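Local atomic coordinates of carbon monoxide dehydrogenase (Thermococcus sp. AM4, PDB entry 6T7J), a protein that probably catalyses the reversible oxidation of carbon monoxide to carbon dioxide, handling the electrons through iron-sulfur clusters, with ferredoxin as the likely partner. Residues A[517-522]-A[526-531]; A[174-179]-A[226-231]; A[415-420]-A[511-516]; A[428-433]-A[532-537]; A[222-227]-A[567-572]. One frame throughout, in Å; residues are numbered along the deposited sequence.

Contact 1: A[517-522]-A[526-531]. With MSK (Broken Fe4S4 cluster), chain F.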
# COMPACT_ATOMS: atom_id res chain seq x y z
N LEU A 517 -13.34 -30.21 8.93
CA LEU A 517 -13.41 -29.37 10.13
C LEU A 517 -13.48 -27.90 9.72
O LEU A 517 -12.51 -27.34 9.18
CB LEU A 517 -12.23 -29.64 11.05
CG LEU A 517 -12.11 -31.08 11.56
CD1 LEU A 517 -11.04 -31.20 12.63
CD2 LEU A 517 -13.44 -31.60 12.07
N HIS A 518 -14.62 -27.27 9.99
CA HIS A 518 -14.81 -25.83 9.81
C HIS A 518 -14.09 -25.11 10.94
O HIS A 518 -14.52 -25.17 12.09
CB HIS A 518 -16.29 -25.50 9.80
CG HIS A 518 -16.60 -24.10 9.36
ND1 HIS A 518 -15.65 -23.10 9.31
CD2 HIS A 518 -17.76 -23.53 8.95
CE1 HIS A 518 -16.21 -21.98 8.90
NE2 HIS A 518 -17.49 -22.22 8.67
N MET A 519 -13.00 -24.41 10.62
CA MET A 519 -12.20 -23.73 11.62
C MET A 519 -12.44 -22.22 11.66
O MET A 519 -11.75 -21.52 12.41
CB MET A 519 -10.72 -24.04 11.41
CG MET A 519 -10.40 -25.52 11.57
SD MET A 519 -8.65 -25.87 11.75
CE MET A 519 -8.37 -25.35 13.45
N GLY A 520 -13.38 -21.71 10.87
CA GLY A 520 -13.85 -20.34 11.02
C GLY A 520 -13.67 -19.53 9.74
O GLY A 520 -13.85 -20.04 8.64
N SER A 521 -13.29 -18.27 9.92
CA SER A 521 -13.26 -17.27 8.86
C SER A 521 -11.84 -17.12 8.32
O SER A 521 -10.92 -17.87 8.67
CB SER A 521 -13.80 -15.94 9.39
OG SER A 521 -13.01 -15.45 10.45
N CYS A 522 -11.65 -16.12 7.45
CA CYS A 522 -10.37 -15.93 6.78
C CYS A 522 -9.27 -15.56 7.77
O CYS A 522 -8.12 -16.00 7.62
CB CYS A 522 -10.49 -14.86 5.70
SG CYS A 522 -10.83 -15.50 4.05
N SER A 526 -5.44 -18.24 11.07
CA SER A 526 -4.48 -18.22 12.17
C SER A 526 -4.64 -19.46 13.05
O SER A 526 -3.64 -20.03 13.51
CB SER A 526 -4.66 -16.95 13.01
OG SER A 526 -5.99 -16.80 13.47
N ARG A 527 -5.88 -19.91 13.26
CA ARG A 527 -6.12 -21.16 13.99
C ARG A 527 -5.31 -22.30 13.39
O ARG A 527 -4.64 -23.05 14.12
CB ARG A 527 -7.61 -21.50 13.97
CG ARG A 527 -8.51 -20.51 14.67
CD ARG A 527 -9.83 -21.16 15.04
NE ARG A 527 -10.93 -20.20 15.10
CZ ARG A 527 -11.28 -19.54 16.20
NH1 ARG A 527 -10.61 -19.73 17.33
NH2 ARG A 527 -12.29 -18.68 16.16
N ILE A 528 -5.36 -22.45 12.07
CA ILE A 528 -4.57 -23.47 11.39
C ILE A 528 -3.11 -23.35 11.80
O ILE A 528 -2.48 -24.33 12.22
CB ILE A 528 -4.74 -23.34 9.86
CG1 ILE A 528 -6.09 -23.92 9.43
CG2 ILE A 528 -3.60 -24.04 9.13
CD1 ILE A 528 -6.43 -23.68 7.97
N LEU A 529 -2.56 -22.13 11.75
CA LEU A 529 -1.16 -21.93 12.12
C LEU A 529 -0.90 -22.35 13.56
O LEU A 529 0.19 -22.84 13.87
CB LEU A 529 -0.77 -20.47 11.91
CG LEU A 529 -0.62 -20.00 10.46
CD1 LEU A 529 0.03 -18.63 10.41
CD2 LEU A 529 0.18 -21.01 9.65
N ILE A 530 -1.88 -22.17 14.44
CA ILE A 530 -1.72 -22.66 15.81
C ILE A 530 -1.70 -24.18 15.82
O ILE A 530 -0.80 -24.80 16.40
CB ILE A 530 -2.83 -22.10 16.72
CG1 ILE A 530 -2.68 -20.58 16.86
CG2 ILE A 530 -2.78 -22.75 18.09
CD1 ILE A 530 -1.36 -20.16 17.46
N ALA A 531 -2.67 -24.80 15.14
CA ALA A 531 -2.78 -26.26 15.15
C ALA A 531 -1.47 -26.91 14.72
O ALA A 531 -0.84 -27.65 15.49
CB ALA A 531 -3.93 -26.70 14.24
S1 MSK F . -14.88 -13.66 2.26
S3 MSK F . -11.62 -13.36 1.12
S4 MSK F . -14.10 -14.25 -1.09
S5 MSK F . -13.09 -16.20 1.58
FE1 MSK F . -13.39 -13.52 3.96
FE2 MSK F . -14.79 -15.35 0.67
FE3 MSK F . -12.23 -15.00 -0.26
FE4 MSK F . -13.70 -12.86 0.50

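Contact 2: A[174-179]-A[226-231]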
# COMPACT_ATOMS: atom_id res chain seq x y z
N LEU A 174 3.76 -16.75 19.82
CA LEU A 174 2.92 -17.91 19.56
C LEU A 174 3.51 -18.86 18.53
O LEU A 174 3.00 -19.98 18.38
CB LEU A 174 1.53 -17.45 19.08
CG LEU A 174 0.63 -16.81 20.14
CD1 LEU A 174 -0.30 -15.80 19.49
CD2 LEU A 174 -0.16 -17.86 20.88
N ALA A 175 4.58 -18.46 17.84
CA ALA A 175 5.19 -19.30 16.82
C ALA A 175 6.32 -20.14 17.42
O ALA A 175 7.04 -19.65 18.30
CB ALA A 175 5.74 -18.45 15.68
N PRO A 176 6.49 -21.38 16.97
CA PRO A 176 7.54 -22.24 17.54
C PRO A 176 8.93 -21.68 17.28
O PRO A 176 9.16 -20.94 16.32
CB PRO A 176 7.33 -23.58 16.82
CG PRO A 176 6.53 -23.25 15.59
CD PRO A 176 5.67 -22.09 15.97
N LYS A 177 9.86 -22.05 18.16
CA LYS A 177 11.23 -21.54 18.06
C LYS A 177 11.90 -21.93 16.76
O LYS A 177 12.81 -21.23 16.29
CB LYS A 177 12.06 -22.03 19.25
CG LYS A 177 11.36 -21.95 20.59
CD LYS A 177 12.26 -22.45 21.71
CE LYS A 177 11.52 -23.40 22.64
NZ LYS A 177 12.46 -24.15 23.52
N LYS A 178 11.48 -23.04 16.15
CA LYS A 178 12.07 -23.46 14.88
C LYS A 178 11.69 -22.50 13.76
O LYS A 178 12.55 -22.09 12.97
CB LYS A 178 11.65 -24.89 14.55
CG LYS A 178 12.03 -25.91 15.62
CD LYS A 178 11.95 -27.33 15.08
CE LYS A 178 12.07 -28.36 16.19
NZ LYS A 178 13.36 -28.24 16.92
N ARG A 179 10.41 -22.12 13.69
CA ARG A 179 10.00 -21.10 12.74
C ARG A 179 10.70 -19.77 13.02
O ARG A 179 11.08 -19.05 12.10
CB ARG A 179 8.48 -20.92 12.79
CG ARG A 179 7.70 -22.02 12.10
CD ARG A 179 7.85 -21.94 10.59
NE ARG A 179 8.89 -22.84 10.10
CZ ARG A 179 9.45 -22.74 8.90
NH1 ARG A 179 9.08 -21.78 8.07
NH2 ARG A 179 10.39 -23.60 8.53
N ASP A 226 1.02 -10.40 8.86
CA ASP A 226 -0.41 -10.68 8.81
C ASP A 226 -0.77 -11.91 9.64
O ASP A 226 -1.53 -11.82 10.61
CB ASP A 226 -0.86 -10.86 7.35
CG ASP A 226 -2.35 -11.16 7.22
OD1 ASP A 226 -3.08 -11.17 8.24
OD2 ASP A 226 -2.81 -11.38 6.08
N GLY A 227 -0.23 -13.07 9.26
CA GLY A 227 -0.76 -14.33 9.77
C GLY A 227 -0.49 -14.54 11.25
O GLY A 227 -1.38 -14.92 12.00
N TRP A 228 0.75 -14.30 11.67
CA TRP A 228 1.17 -14.58 13.04
C TRP A 228 0.96 -13.40 13.98
O TRP A 228 1.43 -13.44 15.12
CB TRP A 228 2.63 -15.02 13.05
CG TRP A 228 2.81 -16.44 12.63
CD1 TRP A 228 3.23 -16.89 11.41
CD2 TRP A 228 2.58 -17.61 13.43
NE1 TRP A 228 3.27 -18.26 11.40
CE2 TRP A 228 2.88 -18.73 12.63
CE3 TRP A 228 2.16 -17.82 14.75
CZ2 TRP A 228 2.76 -20.04 13.10
CZ3 TRP A 228 2.04 -19.12 15.21
CH2 TRP A 228 2.34 -20.21 14.39
N SER A 229 0.28 -12.34 13.54
CA SER A 229 0.05 -11.19 14.40
C SER A 229 -1.32 -10.58 14.16
O SER A 229 -2.22 -10.71 15.00
CB SER A 229 1.15 -10.14 14.19
OG SER A 229 0.93 -9.01 15.02
N GLY A 230 -1.49 -9.91 13.02
CA GLY A 230 -2.74 -9.23 12.71
C GLY A 230 -3.95 -10.14 12.68
O GLY A 230 -4.90 -9.95 13.45
N SER A 231 -3.94 -11.13 11.78
CA SER A 231 -5.01 -12.11 11.76
C SER A 231 -5.09 -12.88 13.07
O SER A 231 -6.18 -13.21 13.56
CB SER A 231 -4.82 -13.07 10.58
OG SER A 231 -5.48 -12.61 9.42

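Contact 3: A[415-420]-A[511-516]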
# COMPACT_ATOMS: atom_id res chain seq x y z
N ALA A 415 -20.18 -27.18 12.68
CA ALA A 415 -19.13 -26.18 12.66
C ALA A 415 -18.63 -25.91 14.08
O ALA A 415 -19.06 -26.54 15.04
CB ALA A 415 -19.62 -24.89 12.00
N GLY A 416 -17.70 -24.96 14.19
CA GLY A 416 -17.20 -24.55 15.48
C GLY A 416 -15.99 -25.30 15.98
O GLY A 416 -15.86 -25.50 17.19
N PHE A 417 -15.09 -25.70 15.09
CA PHE A 417 -13.92 -26.50 15.48
C PHE A 417 -12.70 -25.58 15.56
O PHE A 417 -11.84 -25.56 14.68
CB PHE A 417 -13.70 -27.65 14.50
CG PHE A 417 -14.74 -28.72 14.60
CD1 PHE A 417 -14.77 -29.58 15.68
CD2 PHE A 417 -15.70 -28.87 13.60
CE1 PHE A 417 -15.73 -30.57 15.78
CE2 PHE A 417 -16.66 -29.86 13.69
CZ PHE A 417 -16.68 -30.71 14.78
N SER A 418 -12.64 -24.82 16.65
CA SER A 418 -11.41 -24.11 16.98
C SER A 418 -10.37 -25.09 17.50
O SER A 418 -10.65 -26.27 17.75
CB SER A 418 -11.69 -23.02 18.01
OG SER A 418 -12.20 -23.57 19.21
N VAL A 419 -9.14 -24.60 17.67
CA VAL A 419 -8.07 -25.45 18.20
C VAL A 419 -8.43 -25.95 19.60
O VAL A 419 -8.19 -27.11 19.94
CB VAL A 419 -6.73 -24.70 18.19
CG1 VAL A 419 -5.62 -25.59 18.72
CG2 VAL A 419 -6.41 -24.22 16.78
N GLU A 420 -9.02 -25.07 20.41
CA GLU A 420 -9.47 -25.48 21.74
C GLU A 420 -10.53 -26.56 21.66
O GLU A 420 -10.48 -27.55 22.40
CB GLU A 420 -9.99 -24.27 22.51
CG GLU A 420 -8.90 -23.29 22.95
CD GLU A 420 -8.56 -22.28 21.87
OE1 GLU A 420 -7.55 -21.55 22.03
OE2 GLU A 420 -9.29 -22.21 20.86
N LEU A 511 -14.40 -40.04 17.72
CA LEU A 511 -14.46 -38.73 18.35
C LEU A 511 -15.74 -37.96 18.03
O LEU A 511 -15.92 -36.85 18.54
CB LEU A 511 -13.24 -37.89 17.95
CG LEU A 511 -11.88 -38.59 18.11
CD1 LEU A 511 -10.75 -37.64 17.76
CD2 LEU A 511 -11.72 -39.13 19.52
N ASN A 512 -16.63 -38.54 17.22
CA ASN A 512 -17.90 -37.90 16.83
C ASN A 512 -17.67 -36.52 16.21
O ASN A 512 -18.28 -35.53 16.61
CB ASN A 512 -18.86 -37.82 18.02
CG ASN A 512 -20.29 -37.59 17.58
OD1 ASN A 512 -20.66 -37.89 16.44
ND2 ASN A 512 -21.11 -37.05 18.47
N ILE A 513 -16.79 -36.48 15.22
CA ILE A 513 -16.55 -35.26 14.44
C ILE A 513 -16.71 -35.62 12.97
O ILE A 513 -16.64 -36.80 12.59
CB ILE A 513 -15.15 -34.66 14.72
CG1 ILE A 513 -14.06 -35.68 14.41
CG2 ILE A 513 -15.05 -34.18 16.17
CD1 ILE A 513 -12.66 -35.14 14.60
N PRO A 514 -16.96 -34.63 12.12
CA PRO A 514 -16.99 -34.89 10.68
C PRO A 514 -15.58 -35.05 10.13
O PRO A 514 -14.61 -34.72 10.81
CB PRO A 514 -17.68 -33.65 10.10
CG PRO A 514 -18.25 -32.91 11.27
CD PRO A 514 -17.37 -33.25 12.43
N PRO A 515 -15.43 -35.58 8.91
CA PRO A 515 -14.09 -35.63 8.30
C PRO A 515 -13.61 -34.29 7.76
O PRO A 515 -12.46 -34.21 7.31
CB PRO A 515 -14.28 -36.64 7.16
CG PRO A 515 -15.71 -36.52 6.79
CD PRO A 515 -16.45 -36.21 8.06
N CYS A 516 -14.44 -33.25 7.79
CA CYS A 516 -14.07 -31.91 7.36
C CYS A 516 -14.36 -30.94 8.50
O CYS A 516 -15.50 -30.87 8.97
CB CYS A 516 -14.82 -31.51 6.09
SG CYS A 516 -14.41 -32.51 4.64

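Contact 4: A[428-433]-A[532-537]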
# COMPACT_ATOMS: atom_id res chain seq x y z
N GLY A 428 -8.50 -33.49 25.76
CA GLY A 428 -7.63 -32.52 26.39
C GLY A 428 -6.17 -32.62 26.03
O GLY A 428 -5.38 -31.76 26.45
N THR A 429 -5.78 -33.63 25.26
CA THR A 429 -4.39 -33.82 24.85
C THR A 429 -4.33 -34.05 23.35
O THR A 429 -5.30 -34.48 22.72
CB THR A 429 -3.75 -35.00 25.60
OG1 THR A 429 -2.34 -35.02 25.35
CG2 THR A 429 -4.36 -36.32 25.16
N LEU A 430 -3.17 -33.74 22.77
CA LEU A 430 -2.95 -33.97 21.34
C LEU A 430 -2.55 -35.40 21.02
O LEU A 430 -2.37 -35.73 19.85
CB LEU A 430 -1.86 -33.02 20.82
CG LEU A 430 -2.18 -31.54 20.65
CD1 LEU A 430 -1.07 -30.85 19.87
CD2 LEU A 430 -3.52 -31.33 19.97
N GLU A 431 -2.42 -36.26 22.03
CA GLU A 431 -1.82 -37.58 21.82
C GLU A 431 -2.62 -38.49 20.89
O GLU A 431 -1.98 -39.18 20.07
CB GLU A 431 -1.58 -38.26 23.17
CG GLU A 431 -0.70 -39.50 23.09
CD GLU A 431 -0.54 -40.19 24.43
OE1 GLU A 431 0.15 -39.63 25.30
OE2 GLU A 431 -1.10 -41.29 24.60
N PRO A 432 -3.95 -38.60 20.97
CA PRO A 432 -4.65 -39.54 20.07
C PRO A 432 -4.48 -39.23 18.59
O PRO A 432 -4.23 -40.15 17.80
CB PRO A 432 -6.12 -39.44 20.51
CG PRO A 432 -6.20 -38.23 21.38
CD PRO A 432 -4.86 -38.07 22.00
N LEU A 433 -4.60 -37.96 18.19
CA LEU A 433 -4.41 -37.64 16.77
C LEU A 433 -2.95 -37.82 16.35
O LEU A 433 -2.69 -38.22 15.21
CB LEU A 433 -4.87 -36.21 16.48
CG LEU A 433 -4.66 -35.76 15.03
CD1 LEU A 433 -5.95 -35.23 14.42
CD2 LEU A 433 -3.55 -34.72 14.95
N LEU A 532 -1.04 -26.62 13.49
CA LEU A 532 0.26 -27.09 13.02
C LEU A 532 1.35 -26.76 14.03
O LEU A 532 2.15 -27.62 14.41
CB LEU A 532 0.58 -26.48 11.66
CG LEU A 532 -0.45 -26.75 10.55
CD1 LEU A 532 -0.22 -25.83 9.36
CD2 LEU A 532 -0.40 -28.21 10.13
N GLY A 533 1.37 -25.51 14.51
CA GLY A 533 2.39 -25.11 15.47
C GLY A 533 2.39 -25.99 16.70
O GLY A 533 3.45 -26.35 17.21
N ALA A 534 1.20 -26.36 17.17
CA ALA A 534 1.12 -27.30 18.28
C ALA A 534 1.69 -28.66 17.87
O ALA A 534 2.57 -29.21 18.54
CB ALA A 534 -0.32 -27.43 18.76
N LEU A 535 1.21 -29.19 16.74
CA LEU A 535 1.64 -30.51 16.29
C LEU A 535 3.16 -30.57 16.18
O LEU A 535 3.81 -31.40 16.82
CB LEU A 535 0.99 -30.84 14.94
CG LEU A 535 -0.41 -31.45 14.96
CD1 LEU A 535 -0.65 -32.21 13.68
CD2 LEU A 535 -0.59 -32.35 16.17
N ALA A 536 3.73 -29.67 15.37
CA ALA A 536 5.17 -29.61 15.21
C ALA A 536 5.88 -29.53 16.56
O ALA A 536 6.92 -30.17 16.76
CB ALA A 536 5.54 -28.41 14.34
N ASP A 537 5.31 -28.79 17.51
CA ASP A 537 5.97 -28.66 18.81
C ASP A 537 5.83 -29.94 19.63
O ASP A 537 6.76 -30.33 20.34
CB ASP A 537 5.41 -27.46 19.57
CG ASP A 537 6.26 -26.22 19.41
OD1 ASP A 537 7.44 -26.36 19.00
OD2 ASP A 537 5.76 -25.11 19.68

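Contact 5: A[222-227]-A[567-572]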
# COMPACT_ATOMS: atom_id res chain seq x y z
N THR A 222 5.97 -9.41 5.32
CA THR A 222 4.67 -8.77 5.48
C THR A 222 3.56 -9.80 5.69
O THR A 222 2.67 -9.61 6.53
CB THR A 222 4.37 -7.90 4.25
OG1 THR A 222 5.42 -6.95 4.07
CG2 THR A 222 3.05 -7.16 4.43
N SER A 223 3.60 -10.90 4.93
CA SER A 223 2.64 -11.97 5.14
C SER A 223 2.75 -12.54 6.55
O SER A 223 1.74 -12.89 7.17
CB SER A 223 2.86 -13.08 4.11
OG SER A 223 3.96 -13.89 4.47
N LEU A 224 3.97 -12.63 7.08
CA LEU A 224 4.14 -13.10 8.45
C LEU A 224 3.56 -12.10 9.45
O LEU A 224 2.95 -12.50 10.45
CB LEU A 224 5.61 -13.37 8.74
CG LEU A 224 6.19 -14.60 8.05
CD1 LEU A 224 7.67 -14.79 8.41
CD2 LEU A 224 5.39 -15.84 8.41
N ALA A 225 3.75 -10.80 9.19
CA ALA A 225 3.09 -9.79 10.01
C ALA A 225 1.58 -9.96 9.99
O ALA A 225 0.90 -9.68 10.99
CB ALA A 225 3.47 -8.39 9.54
N ASP A 226 1.02 -10.40 8.86
CA ASP A 226 -0.41 -10.68 8.81
C ASP A 226 -0.77 -11.91 9.64
O ASP A 226 -1.53 -11.82 10.61
CB ASP A 226 -0.86 -10.86 7.35
CG ASP A 226 -2.35 -11.16 7.22
OD1 ASP A 226 -3.08 -11.17 8.24
OD2 ASP A 226 -2.81 -11.38 6.08
N GLY A 227 -0.23 -13.07 9.26
CA GLY A 227 -0.76 -14.33 9.77
C GLY A 227 -0.49 -14.54 11.25
O GLY A 227 -1.38 -14.92 12.00
N PHE A 567 1.29 -18.89 4.70
CA PHE A 567 1.33 -20.34 4.81
C PHE A 567 2.67 -20.88 4.32
O PHE A 567 3.37 -21.58 5.06
CB PHE A 567 0.17 -20.97 4.03
CG PHE A 567 -1.10 -21.08 4.82
CD1 PHE A 567 -1.07 -21.04 6.21
CD2 PHE A 567 -2.33 -21.21 4.19
CE1 PHE A 567 -2.24 -21.14 6.95
CE2 PHE A 567 -3.50 -21.30 4.92
CZ PHE A 567 -3.45 -21.27 6.30
N VAL A 568 3.06 -20.51 3.10
CA VAL A 568 4.37 -20.90 2.59
C VAL A 568 5.46 -20.55 3.59
O VAL A 568 6.26 -21.40 3.99
CB VAL A 568 4.63 -20.24 1.22
CG1 VAL A 568 6.09 -20.43 0.81
CG2 VAL A 568 3.70 -20.82 0.16
N ALA A 569 5.48 -19.29 4.05
CA ALA A 569 6.51 -18.83 4.97
C ALA A 569 6.47 -19.58 6.30
O ALA A 569 7.50 -19.70 6.97
CB ALA A 569 6.36 -17.33 5.21
N SER A 570 5.29 -20.07 6.70
CA SER A 570 5.19 -20.92 7.88
C SER A 570 5.67 -22.34 7.62
O SER A 570 5.70 -23.14 8.56
CB SER A 570 3.74 -20.94 8.38
OG SER A 570 3.25 -19.63 8.56
N GLY A 571 6.04 -22.66 6.39
CA GLY A 571 6.64 -23.94 6.07
C GLY A 571 5.73 -24.99 5.48
O GLY A 571 6.15 -26.14 5.36
N VAL A 572 4.49 -24.64 5.11
CA VAL A 572 3.55 -25.61 4.57
C VAL A 572 3.52 -25.50 3.05
O VAL A 572 3.43 -24.40 2.50
CB VAL A 572 2.14 -25.45 5.17
CG1 VAL A 572 1.71 -24.02 5.17
CG2 VAL A 572 1.13 -26.27 4.40

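Contact 1: A[517-522]-A[526-531]
Met519, just past the end of strand 516-518, faces Arg527 in the first turns of helix 525-538, their CA atoms 7.0 Å apart, and between them a short loop links strand to helix in a Rossmann-like parallel sheet. The loop leaving this edge strand carries Cys522 to the metal cluster. Met519 gives nearly half of the buried surface. Its chain bends at the thioether (chi3 75°), which carries CE over to Arg527, 4.0 Å from CB, while SD rests 4.0 Å from CG1 of Ile528, whose side chain it crosses at about a right angle. A long, flexible methionine can serve both neighbours on the helix at once. Arg527 runs the other way along it, extended from CG to NE, and its NE gives a weak, bent hydrogen bond (3.1 Å, 127°) to Met519 O, which lies at the guanidinium edge, near its plane. The stronger grip comes from salt bridges of NH1 to Asp239 and NH2 to Asp524, so all three nitrogens are engaged and the flat group is unlikely to turn. Gly520 follows with backbone angles at which a side chain would press on the carbonyl oxygen of Met519, close to Arg527 as well; glycine is therefore the fitting residue. Its N also bonds to ND1 of His518 at 3.1 Å, tilted from the imidazole plane, and NE2 of that ring is held by Asn308. Cys522 SG stands 3.2 Å from iron FE1 of the broken cluster, longer than an ordinary iron-thiolate bond.

Contact 2: A[174-179]-A[226-231]
Ala175 sets its methyl over the indole of Trp228, and this is the tightly packed part of the contact. Its CB stands over one face of the six-membered ring, 3.8 Å from the centroid and only 12° off the ring normal, a CH-pi contact in which a methyl group is small enough to settle on the six-membered ring. Its CA approaches the same ring, 3.5 Å from CZ3. Leu174 and Pro176 close in obliquely at the far end of the indole: O of Leu174 is 3.4 Å from CZ3, and CD of Pro176 is 4.1 Å from CH2. Trp228 is placed there by chi1 of -78°, which sets CG beside its own backbone N and sends the large ring out from helix 212-242. Elsewhere the ring meets Trp183 edge-to-face, and its NE1 bonds to Ser570, so the one polar atom of a buried indole is satisfied. A leucine in its place would probably open a gap under Ala175 and leave the Ser570 hydroxyl without its indole partner. The other side is looser. Lys177 and Lys178, which begin helix 177-186, are exposed, where a lysine ammonium can stay hydrated, and Leu174 is partly exposed. The pi-type turn that bears Trp228 is buried: Ser231 N bonds to Asp226 O at 2.8 Å, spanning five residues, while OG of Ser231 reaches OD1 of Asp226 on its syn side. Thus a loop leading to Pro176, the N-cap of helix 177-186, packs on a tryptophan from the pi-type turn of helix 212-242, within the helical part of this Prismane/CO dehydrogenase family protein.

Contact 3: A[415-420]-A[511-516]
Phe417 meets Ile513 and Pro514, the two apolar residues in the middle of a loop that leads from helix 502-511 to strand 516-518. Along that loop the first event is the end of the helix: Asn512 is the first residue to leave helical angles, with positive phi, which asparagine tolerates better than most residues that have a side chain. Ile513 then turns its side chain to the phenyl ring. With chi1 at 58°, CG1 occupies the crowded position between backbone N and carbonyl carbon, and the other branch, CG2, is the one that touches, 3.7 Å from CE1 of Phe417. Pro514 comes next, its ring and the phenyl pointing toward each other, with CD 3.5 Å from CZ and 3.7 Å from CE2 of Phe417. Both partners come obliquely from the same side of the ring plane, at neighbouring atoms of its outer end. Proline suits the spot because its closed ring gives a rigid apolar surface and needs no backbone donor. An alanine replacing Phe417 would probably open a gap beside Pro514 CD and Ile513 CG2, leaving the loop less firmly held. The chain enters the strand at Cys516. On the other segment, a side chain at the backbone angles of Gly416 would press on the preceding carbonyl oxygen, which calls for glycine, and Ser418 caps the N-terminus of helix 419-425, its OG bonded to Ala421 N. This packing seats the connection entering an edge strand of a six-stranded parallel, Rossmann-like sheet.

Contact 4: A[428-433]-A[532-537]
The helix that sets Ala534 and Leu535 against Leu430 is held by ordinary backbone bonds, the shortest running from Ala536 N to Leu532 O at 2.8 Å; across the contact itself everything is apolar. Helix 525-538 belongs to the beta-alpha-beta crossover between strands 516-518 and 548-552 of a Rossmann-like sheet, and it packs here beside the start of helix 431-439, which leads into strand 444-448 of the same sheet. Leu430, just ahead of that helix, carries much of the contact. Its CD1 lies 3.7 Å from Ala534 CB and 4.0 Å from Leu535 CD2, thus bridging two neighbouring residues of the opposing helix. Alanine suits this site because its single methyl lets the leucine end come close to the helix backbone. Leu433, one turn further, approaches Leu535 at about a right angle. Here CG stands anti to the backbone N (chi1 178°), which carries CD2 toward the opposing helix. Leu535 takes the other setting, chi1 -85°, with CG beside its backbone N, which brings CD1 and CD2 to Leu433 although its first bond does not aim there. Ile445 of strand 444-448 also touches Leu433 and Leu535, so the helix pair rests on the sheet here. Away from this apolar patch, Thr429 and Glu431 lie exposed, as suits their polar side chains. Leu433 CD2 stands equally far, 4.0 Å, from CD1 and from CD2 of Leu535.

Contact 5: A[222-227]-A[567-572]
Leu224 on helix 212-242 packs on Ala569, the last residue of helix 558-569, where that helix is closed by a Schellman motif. The apolar contact is brief and close. With chi1 of -72° the isobutyl group bends back beside its own backbone N, and CD2 comes within 3.7 Å of Ala569 CB, with CG at 3.9 Å. The small methyl of alanine lets the two helices come near here: the CA atoms of Leu224 and Ala569 are 7.1 Å apart. Val188 and Pro190 lie against the same leucine from a loop.

The backbone bonds make the cap. Gly571, with positive phi, bonds its N to Val568 O at 2.7 Å, and Val572 N returns to Phe567 O at 3.3 Å. A side chain on Gly571 would be pressed on the carbonyl oxygen before it, so glycine belongs here. Ala569 O at the helix end accepts a bond from Trp183 NE1.

The polar side chains near the interface are two serines, their hydroxyls satisfied by carbonyls of their own chain neighbourhood: Ser223 OG bonds to Ile220 O, and Ser570 OG to Tyr566 O, the latter hydroxyl being met also by Trp228 NE1 from helix 212-242. Ser223 OG itself passes Ala569 CB at 4.3 Å, a touch without a bond.

Overall arrangement
Helix 525-538 is the common element: it supplies a segment to contacts 1 and 4, whose centres are 14 Å apart, and its Leu529 CD1 packs 3.4 Å from Trp228 NE1 in contact 2. Contacts 2 and 5 share Asp226 and Gly227 and lie closest, centres 8 Å apart, tied by the hydrogen bond between Trp228 NE1 and Ser570 OG. Contact 3 joins contact 1 through His518 O and Phe417 N, 3.1 Å apart, with centres 11 Å apart. Contacts 1 and 5 touch where Leu529 CD2 lies 3.5 Å from Ser570 OG, their centres 14 Å apart. Contact 1 alone carries a residue of the cluster pocket, Cys522.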